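FERM, ARHGEF and pleckstrin domain-containing protein 2 (Mus musculus, PDB 6D2K) acts as a guanine nucleotide exchange factor that activates RAC1 and takes part in semaphorin and integrin signalling and actin remodelling, this chain being its FERM domain. Local coordinates at residues 144-148 with 161-165; 125-130 with 167-171. One frame throughout, in Å; residues are numbered along the deposited sequence.

Contact 1: 144-148 with 161-165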
ATOM      1  N   ASP A 144     -16.716  19.900  12.147  1.00 17.89           N
ATOM      2  CA  ASP A 144     -16.621  18.478  11.782  1.00 16.15           C
ATOM      3  C   ASP A 144     -17.600  18.116  10.669  1.00 19.07           C
ATOM      4  O   ASP A 144     -17.225  17.475   9.697  1.00 16.66           O
ATOM      5  CB  ASP A 144     -16.880  17.575  12.994  1.00 18.62           C
ATOM      6  CG  ASP A 144     -15.656  17.407  13.890  1.00 18.99           C
ATOM      7  OD1 ASP A 144     -14.889  18.377  14.079  1.00 23.39           O
ATOM      8  OD2 ASP A 144     -15.478  16.304  14.448  1.00 21.25           O
ATOM      9  N   ARG A 145     -18.862  18.510  10.829  1.00 17.88           N
ATOM     10  CA  ARG A 145     -19.885  18.171   9.843  1.00 21.42           C
ATOM     11  C   ARG A 145     -19.609  18.797   8.482  1.00 19.95           C
ATOM     12  O   ARG A 145     -19.780  18.152   7.452  1.00 20.80           O
ATOM     13  CB  ARG A 145     -21.281  18.551  10.345  1.00 22.76           C
ATOM     14  CG  ARG A 145     -21.709  17.751  11.567  1.00 28.09           C
ATOM     15  CD  ARG A 145     -23.188  17.915  11.873  1.00 33.65           C
ATOM     16  NE  ARG A 145     -23.600  17.045  12.971  1.00 35.74           N
ATOM     17  CZ  ARG A 145     -24.051  15.805  12.817  1.00 35.57           C
ATOM     18  NH1 ARG A 145     -24.157  15.279  11.605  1.00 36.22           N
ATOM     19  NH2 ARG A 145     -24.404  15.093  13.880  1.00 40.29           N
ATOM     20  N   GLU A 146     -19.187  20.056   8.459  1.00 18.58           N
ATOM     21  CA  GLU A 146     -18.850  20.673   7.188  1.00 19.37           C
ATOM     22  C   GLU A 146     -17.643  19.993   6.545  1.00 15.77           C
ATOM     23  O   GLU A 146     -17.619  19.768   5.337  1.00 17.97           O
ATOM     24  CB  GLU A 146     -18.636  22.188   7.332  1.00 23.29           C
ATOM     25  CG  GLU A 146     -19.924  22.953   7.600  1.00 24.75           C
ATOM     26  CD  GLU A 146     -19.731  24.471   7.642  1.00 37.03           C
ATOM     27  OE1 GLU A 146     -18.615  24.957   7.363  1.00 37.96           O
ATOM     28  OE2 GLU A 146     -20.704  25.186   7.954  1.00 37.31           O
ATOM     29  N   HIS A 147     -16.651  19.639   7.353  1.00 17.88           N
ATOM     30  CA  HIS A 147     -15.463  18.996   6.808  1.00 17.47           C
ATOM     31  C   HIS A 147     -15.803  17.625   6.225  1.00 16.62           C
ATOM     32  O   HIS A 147     -15.339  17.276   5.151  1.00 16.22           O
ATOM     33  CB  HIS A 147     -14.393  18.848   7.879  1.00 16.03           C
ATOM     34  CG  HIS A 147     -13.159  18.159   7.397  1.00 21.06           C
ATOM     35  ND1 HIS A 147     -12.125  18.825   6.775  1.00 22.25           N
ATOM     36  CD2 HIS A 147     -12.790  16.855   7.447  1.00 20.76           C
ATOM     37  CE1 HIS A 147     -11.170  17.963   6.466  1.00 23.53           C
ATOM     38  NE2 HIS A 147     -11.551  16.762   6.863  1.00 21.10           N
ATOM     39  N   LEU A 148     -16.637  16.879   6.935  1.00 16.46           N
ATOM     40  CA  LEU A 148     -17.037  15.538   6.501  1.00 14.12           C
ATOM     41  C   LEU A 148     -17.976  15.568   5.303  1.00 19.29           C
ATOM     42  O   LEU A 148     -18.139  14.562   4.615  1.00 23.02           O
ATOM     43  CB  LEU A 148     -17.666  14.785   7.668  1.00 16.77           C
ATOM     44  CG  LEU A 148     -16.614  14.325   8.683  1.00 17.61           C
ATOM     45  CD1 LEU A 148     -17.248  13.903   9.988  1.00 20.88           C
ATOM     46  CD2 LEU A 148     -15.774  13.200   8.087  1.00 16.77           C
ATOM     47  N   LEU A 161     -21.328   8.852  11.225  1.00 20.74           N
ATOM     48  CA  LEU A 161     -21.092  10.230  11.647  1.00 23.96           C
ATOM     49  C   LEU A 161     -21.150  10.409  13.164  1.00 23.69           C
ATOM     50  O   LEU A 161     -20.255  11.004  13.754  1.00 20.94           O
ATOM     51  CB  LEU A 161     -22.060  11.195  10.957  1.00 23.51           C
ATOM     52  CG  LEU A 161     -21.370  12.396  10.316  1.00 29.91           C
ATOM     53  CD1 LEU A 161     -20.656  13.214  11.370  1.00 29.66           C
ATOM     54  CD2 LEU A 161     -20.391  11.919   9.260  1.00 28.99           C
ATOM     55  N   GLU A 162     -22.194   9.892  13.803  1.00 23.07           N
ATOM     56  CA  GLU A 162     -22.328  10.058  15.247  1.00 27.29           C
ATOM     57  C   GLU A 162     -21.149   9.458  16.010  1.00 25.34           C
ATOM     58  O   GLU A 162     -20.614  10.079  16.919  1.00 22.69           O
ATOM     59  CB  GLU A 162     -23.649   9.471  15.752  1.00 32.44           C
ATOM     60  CG  GLU A 162     -24.877  10.083  15.098  1.00 36.41           C
ATOM     61  CD  GLU A 162     -24.981  11.583  15.319  1.00 42.72           C
ATOM     62  OE1 GLU A 162     -25.583  12.268  14.462  1.00 39.86           O
ATOM     63  OE2 GLU A 162     -24.461  12.082  16.343  1.00 45.67           O
ATOM     64  N   LYS A 163     -20.734   8.252  15.640  1.00 20.99           N
ATOM     65  CA  LYS A 163     -19.594   7.636  16.311  1.00 19.32           C
ATOM     66  C   LYS A 163     -18.322   8.454  16.099  1.00 19.43           C
ATOM     67  O   LYS A 163     -17.523   8.618  17.019  1.00 19.84           O
ATOM     68  CB  LYS A 163     -19.360   6.214  15.804  1.00 20.02           C
ATOM     69  CG  LYS A 163     -20.436   5.210  16.178  1.00 31.71           C
ATOM     70  CD  LYS A 163     -20.158   3.863  15.523  1.00 33.37           C
ATOM     71  CE  LYS A 163     -21.307   2.886  15.739  1.00 35.78           C
ATOM     72  NZ  LYS A 163     -21.449   2.516  17.176  1.00 37.30           N
ATOM     73  N   ILE A 164     -18.135   8.955  14.883  1.00 18.07           N
ATOM     74  CA  ILE A 164     -16.932   9.721  14.552  1.00 16.04           C
ATOM     75  C   ILE A 164     -16.825  10.981  15.428  1.00 18.52           C
ATOM     76  O   ILE A 164     -15.773  11.266  15.991  1.00 15.55           O
ATOM     77  CB  ILE A 164     -16.914  10.131  13.065  1.00 16.73           C
ATOM     78  CG1 ILE A 164     -16.741   8.893  12.177  1.00 15.00           C
ATOM     79  CG2 ILE A 164     -15.786  11.126  12.826  1.00 16.27           C
ATOM     80  CD1 ILE A 164     -17.037   9.142  10.704  1.00 17.50           C
ATOM     81  N   LEU A 165     -17.933  11.715  15.524  1.00 18.26           N
ATOM     82  CA  LEU A 165     -18.027  12.932  16.326  1.00 23.69           C
ATOM     83  C   LEU A 165     -17.800  12.639  17.800  1.00 18.72           C
ATOM     84  O   LEU A 165     -17.087  13.364  18.497  1.00 20.44           O
ATOM     85  CB  LEU A 165     -19.414  13.557  16.157  1.00 21.86           C
ATOM     86  CG  LEU A 165     -19.664  14.637  15.100  1.00 34.28           C
ATOM     87  CD1 LEU A 165     -18.598  14.658  14.014  1.00 28.55           C
ATOM     88  CD2 LEU A 165     -21.064  14.472  14.507  1.00 32.61           C
TER
HETATM   89  O   HOH W   1     -25.774  12.564  11.644  1.00 36.98           O
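Packing of leucines and Ile164 forms the apolar part of this helix-helix contact. Leu148 reaches across with CD1, which lies 3.7 Å from Leu161 CD1, 4.2 Å from Ile164 CG2 and 4.3 Å from Leu165 CD1, so one methyl meets three side chains of 161-165. One turn earlier, Asp144 CB sits 3.5 Å from Leu165 CD1; the Asp144 carboxylate itself is hydrogen-bonded to His168. The polar part is a salt bridge at the margin: Arg145 NH2 donates to Glu162 OE1 at 3.1 Å, near the guanidinium plane. A water bridges the pair, accepting from Arg145 NH1 at 3.2 Å and donating to Glu162 OE1 at 2.8 Å. One face of the same guanidinium lies against Leu165 CD2 (3.5 Å from Arg145 NH2) and Leu161 CD1 (4.1 Å from Arg145 NH1), so this face covers the two leucines while the edge meets Glu162; Arg145 NE pairs with Glu141. The axes of the two short segments come within 11.5 Å, their N-to-C directions 126° apart, a spacing filled by the apolar side chains and, at the margin, by Arg145 and Glu162. Both helices belong to the all-helical central lobe of the FERM domain; Tyr139 touches Asp144 and Leu165, and helix 121-136 packs against Asp144 and His147.

Contact 2: 125-130 with 167-171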
ATOM      1  N   ALA A 125     -14.432   4.323  12.795  1.00 14.28           N
ATOM      2  CA  ALA A 125     -14.853   5.621  13.314  1.00 15.13           C
ATOM      3  C   ALA A 125     -13.764   6.242  14.185  1.00 12.40           C
ATOM      4  O   ALA A 125     -13.497   7.465  14.112  1.00 14.58           O
ATOM      5  CB  ALA A 125     -16.132   5.452  14.115  1.00 17.01           C
ATOM      6  N   LEU A 126     -13.131   5.409  15.009  1.00 14.32           N
ATOM      7  CA  LEU A 126     -12.028   5.877  15.841  1.00 14.23           C
ATOM      8  C   LEU A 126     -10.839   6.345  14.993  1.00 13.70           C
ATOM      9  O   LEU A 126     -10.260   7.400  15.252  1.00 13.80           O
ATOM     10  CB  LEU A 126     -11.608   4.782  16.824  1.00 14.63           C
ATOM     11  CG  LEU A 126     -10.471   5.130  17.780  1.00 13.12           C
ATOM     12  CD1 LEU A 126     -10.863   6.340  18.656  1.00 15.80           C
ATOM     13  CD2 LEU A 126     -10.113   3.905  18.626  1.00 16.53           C
ATOM     14  N   LEU A 127     -10.453   5.560  13.995  1.00 13.41           N
ATOM     15  CA  LEU A 127      -9.396   5.981  13.075  1.00 12.58           C
ATOM     16  C   LEU A 127      -9.709   7.338  12.454  1.00 12.24           C
ATOM     17  O   LEU A 127      -8.853   8.232  12.435  1.00 13.94           O
ATOM     18  CB  LEU A 127      -9.213   4.946  11.947  1.00 14.69           C
ATOM     19  CG  LEU A 127      -8.390   3.725  12.320  1.00 15.96           C
ATOM     20  CD1 LEU A 127      -8.538   2.645  11.241  1.00 17.13           C
ATOM     21  CD2 LEU A 127      -6.928   4.102  12.486  1.00 16.61           C
ATOM     22  N   ILE A 128     -10.912   7.484  11.910  1.00 13.47           N
ATOM     23  CA  ILE A 128     -11.294   8.734  11.268  1.00 12.93           C
ATOM     24  C   ILE A 128     -11.264   9.881  12.272  1.00 13.93           C
ATOM     25  O   ILE A 128     -10.834  10.975  11.933  1.00 13.75           O
ATOM     26  CB  ILE A 128     -12.671   8.637  10.601  1.00 11.62           C
ATOM     27  CG1 ILE A 128     -12.638   7.560   9.519  1.00 14.69           C
ATOM     28  CG2 ILE A 128     -13.082   9.984   9.995  1.00 16.14           C
ATOM     29  CD1 ILE A 128     -14.012   7.203   8.972  1.00 17.61           C
ATOM     30  N   SER A 129     -11.675   9.621  13.511  1.00 12.53           N
ATOM     31  CA  SER A 129     -11.680  10.692  14.515  1.00 12.70           C
ATOM     32  C   SER A 129     -10.272  11.239  14.783  1.00 13.91           C
ATOM     33  O   SER A 129     -10.094  12.442  15.030  1.00 13.41           O
ATOM     34  CB  SER A 129     -12.367  10.244  15.815  1.00 11.56           C
ATOM     35  OG  SER A 129     -11.562   9.347  16.559  1.00 12.71           O
ATOM     36  N   HIS A 130      -9.276  10.363  14.754  1.00 11.91           N
ATOM     37  CA  HIS A 130      -7.887  10.802  14.905  1.00 12.06           C
ATOM     38  C   HIS A 130      -7.398  11.531  13.664  1.00 10.46           C
ATOM     39  O   HIS A 130      -6.656  12.522  13.770  1.00 11.06           O
ATOM     40  CB  HIS A 130      -6.964   9.635  15.254  1.00 12.28           C
ATOM     41  CG  HIS A 130      -7.038   9.240  16.697  1.00 15.32           C
ATOM     42  ND1 HIS A 130      -7.534   8.028  17.126  1.00 15.76           N
ATOM     43  CD2 HIS A 130      -6.715   9.933  17.813  1.00  9.28           C
ATOM     44  CE1 HIS A 130      -7.486   7.981  18.450  1.00 11.89           C
ATOM     45  NE2 HIS A 130      -6.994   9.127  18.886  1.00 18.36           N
ATOM     46  N   PHE A 167     -16.131  10.109  19.204  1.00 16.64           N
ATOM     47  CA  PHE A 167     -14.727   9.815  19.471  1.00 16.09           C
ATOM     48  C   PHE A 167     -13.858  11.078  19.362  1.00 16.38           C
ATOM     49  O   PHE A 167     -12.935  11.269  20.153  1.00 16.22           O
ATOM     50  CB  PHE A 167     -14.185   8.744  18.505  1.00 15.38           C
ATOM     51  CG  PHE A 167     -14.627   7.336  18.817  1.00 18.35           C
ATOM     52  CD1 PHE A 167     -14.367   6.769  20.049  1.00 16.52           C
ATOM     53  CD2 PHE A 167     -15.239   6.560  17.844  1.00 16.64           C
ATOM     54  CE1 PHE A 167     -14.767   5.474  20.340  1.00 18.68           C
ATOM     55  CE2 PHE A 167     -15.634   5.265  18.115  1.00 18.94           C
ATOM     56  CZ  PHE A 167     -15.390   4.716  19.369  1.00 19.17           C
ATOM     57  N   HIS A 168     -14.123  11.912  18.359  1.00 15.29           N
ATOM     58  CA  HIS A 168     -13.318  13.111  18.158  1.00 15.90           C
ATOM     59  C   HIS A 168     -13.340  14.015  19.389  1.00 19.95           C
ATOM     60  O   HIS A 168     -12.328  14.623  19.731  1.00 17.41           O
ATOM     61  CB  HIS A 168     -13.792  13.878  16.927  1.00 16.47           C
ATOM     62  CG  HIS A 168     -12.878  14.993  16.521  1.00 14.53           C
ATOM     63  ND1 HIS A 168     -13.272  15.997  15.666  1.00 16.19           N
ATOM     64  CD2 HIS A 168     -11.595  15.265  16.857  1.00 16.67           C
ATOM     65  CE1 HIS A 168     -12.266  16.832  15.478  1.00 16.75           C
ATOM     66  NE2 HIS A 168     -11.240  16.419  16.199  1.00 16.69           N
ATOM     67  N   GLN A 169     -14.485  14.081  20.063  1.00 19.09           N
ATOM     68  CA  GLN A 169     -14.608  14.907  21.266  1.00 21.12           C
ATOM     69  C   GLN A 169     -13.615  14.492  22.347  1.00 22.19           C
ATOM     70  O   GLN A 169     -13.279  15.291  23.229  1.00 23.20           O
ATOM     71  CB  GLN A 169     -16.032  14.840  21.824  1.00 23.39           C
ATOM     72  CG  GLN A 169     -17.061  15.484  20.945  1.00 27.58           C
ATOM     73  CD  GLN A 169     -18.474  15.220  21.424  1.00 34.56           C
ATOM     74  OE1 GLN A 169     -18.838  15.573  22.549  1.00 42.60           O
ATOM     75  NE2 GLN A 169     -19.284  14.607  20.567  1.00 31.19           N
ATOM     76  N   ARG A 170     -13.139  13.253  22.284  1.00 22.20           N
ATOM     77  CA  ARG A 170     -12.209  12.738  23.284  1.00 17.85           C
ATOM     78  C   ARG A 170     -10.766  13.188  23.061  1.00 20.50           C
ATOM     79  O   ARG A 170      -9.919  12.973  23.921  1.00 22.52           O
ATOM     80  CB  ARG A 170     -12.229  11.204  23.305  1.00 19.42           C
ATOM     81  CG  ARG A 170     -13.609  10.596  23.392  1.00 19.96           C
ATOM     82  CD  ARG A 170     -13.534   9.075  23.385  1.00 22.90           C
ATOM     83  NE  ARG A 170     -14.863   8.499  23.517  1.00 26.09           N
ATOM     84  CZ  ARG A 170     -15.100   7.210  23.743  1.00 22.55           C
ATOM     85  NH1 ARG A 170     -14.091   6.358  23.866  1.00 24.93           N
ATOM     86  NH2 ARG A 170     -16.347   6.781  23.848  1.00 28.69           N
ATOM     87  N   HIS A 171     -10.476  13.774  21.898  1.00 17.92           N
ATOM     88  CA  HIS A 171      -9.085  14.022  21.517  1.00 18.01           C
ATOM     89  C   HIS A 171      -8.640  15.452  21.733  1.00 21.39           C
ATOM     90  O   HIS A 171      -7.637  15.872  21.160  1.00 16.16           O
ATOM     91  CB  HIS A 171      -8.856  13.684  20.043  1.00 17.46           C
ATOM     92  CG  HIS A 171      -9.328  12.321  19.654  1.00 17.10           C
ATOM     93  ND1 HIS A 171      -9.320  11.249  20.521  1.00 17.40           N
ATOM     94  CD2 HIS A 171      -9.800  11.850  18.473  1.00 13.62           C
ATOM     95  CE1 HIS A 171      -9.780  10.177  19.898  1.00 16.21           C
ATOM     96  NE2 HIS A 171     -10.075  10.513  18.652  1.00 14.81           N
TER
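A close, mostly buried contact joins the middle of helix 121-136 to the C-terminal end of helix 161-168 and the residues up to His171, within the central lobe of the FERM domain. The backbones come very near each other: the CA atoms of Ser129 and His168 are 4.7 Å apart, and Ser129 CB lies 3.5 Å from His168 N, an approach that the small serine permits. Ser129 OG is also the polar centre. It accepts a hydrogen bond from His171 NE2 at 2.8 Å and donates one to Leu126 O, 2.7 Å from Ser129 OG, in its own helix, so the hydroxyl links the His171 ring to the backbone of helix 121-136. The His171 ring forms an offset stack with the His130 ring, their centroids 3.8 Å apart and planes at 17°. Phe167 supplies the apolar side: Leu126 CD1 makes a CH-pi contact over its ring, 4.2 Å from the centroid, and Ala125 CB lies 4.0 Å from Phe167 CD2. His168 turns its polar end elsewhere, to Asp144. Helix 176-187 adjoins the same region, with Val183 and Gln182 touching His130 and Ile186 touching Leu126. The packing belongs to the alpha-helical F2 lobe, the acyl-CoA-binding-protein-like middle lobe of FERM domains.

In the fold
Both contacts lie in the central FERM lobe, their centres about 9 Å apart, and both use helix 161-168: contact 1 takes its first turns against helix 141-150, contact 2 its end against helix 121-136. In sequence, contact 1 is nested inside the loop closed by contact 2. Contact 2 is the more buried, with close backbones, a serine-histidine hydrogen bond and ring stacking; contact 1 spans a wider gap with leucines and reaches the surface through a hydrated salt bridge. They meet directly where Asp144 OD2 lies 2.5 Å from His168 ND1, a probable hydrogen bond, and where Lys163 and Ile164 pack on Ala125.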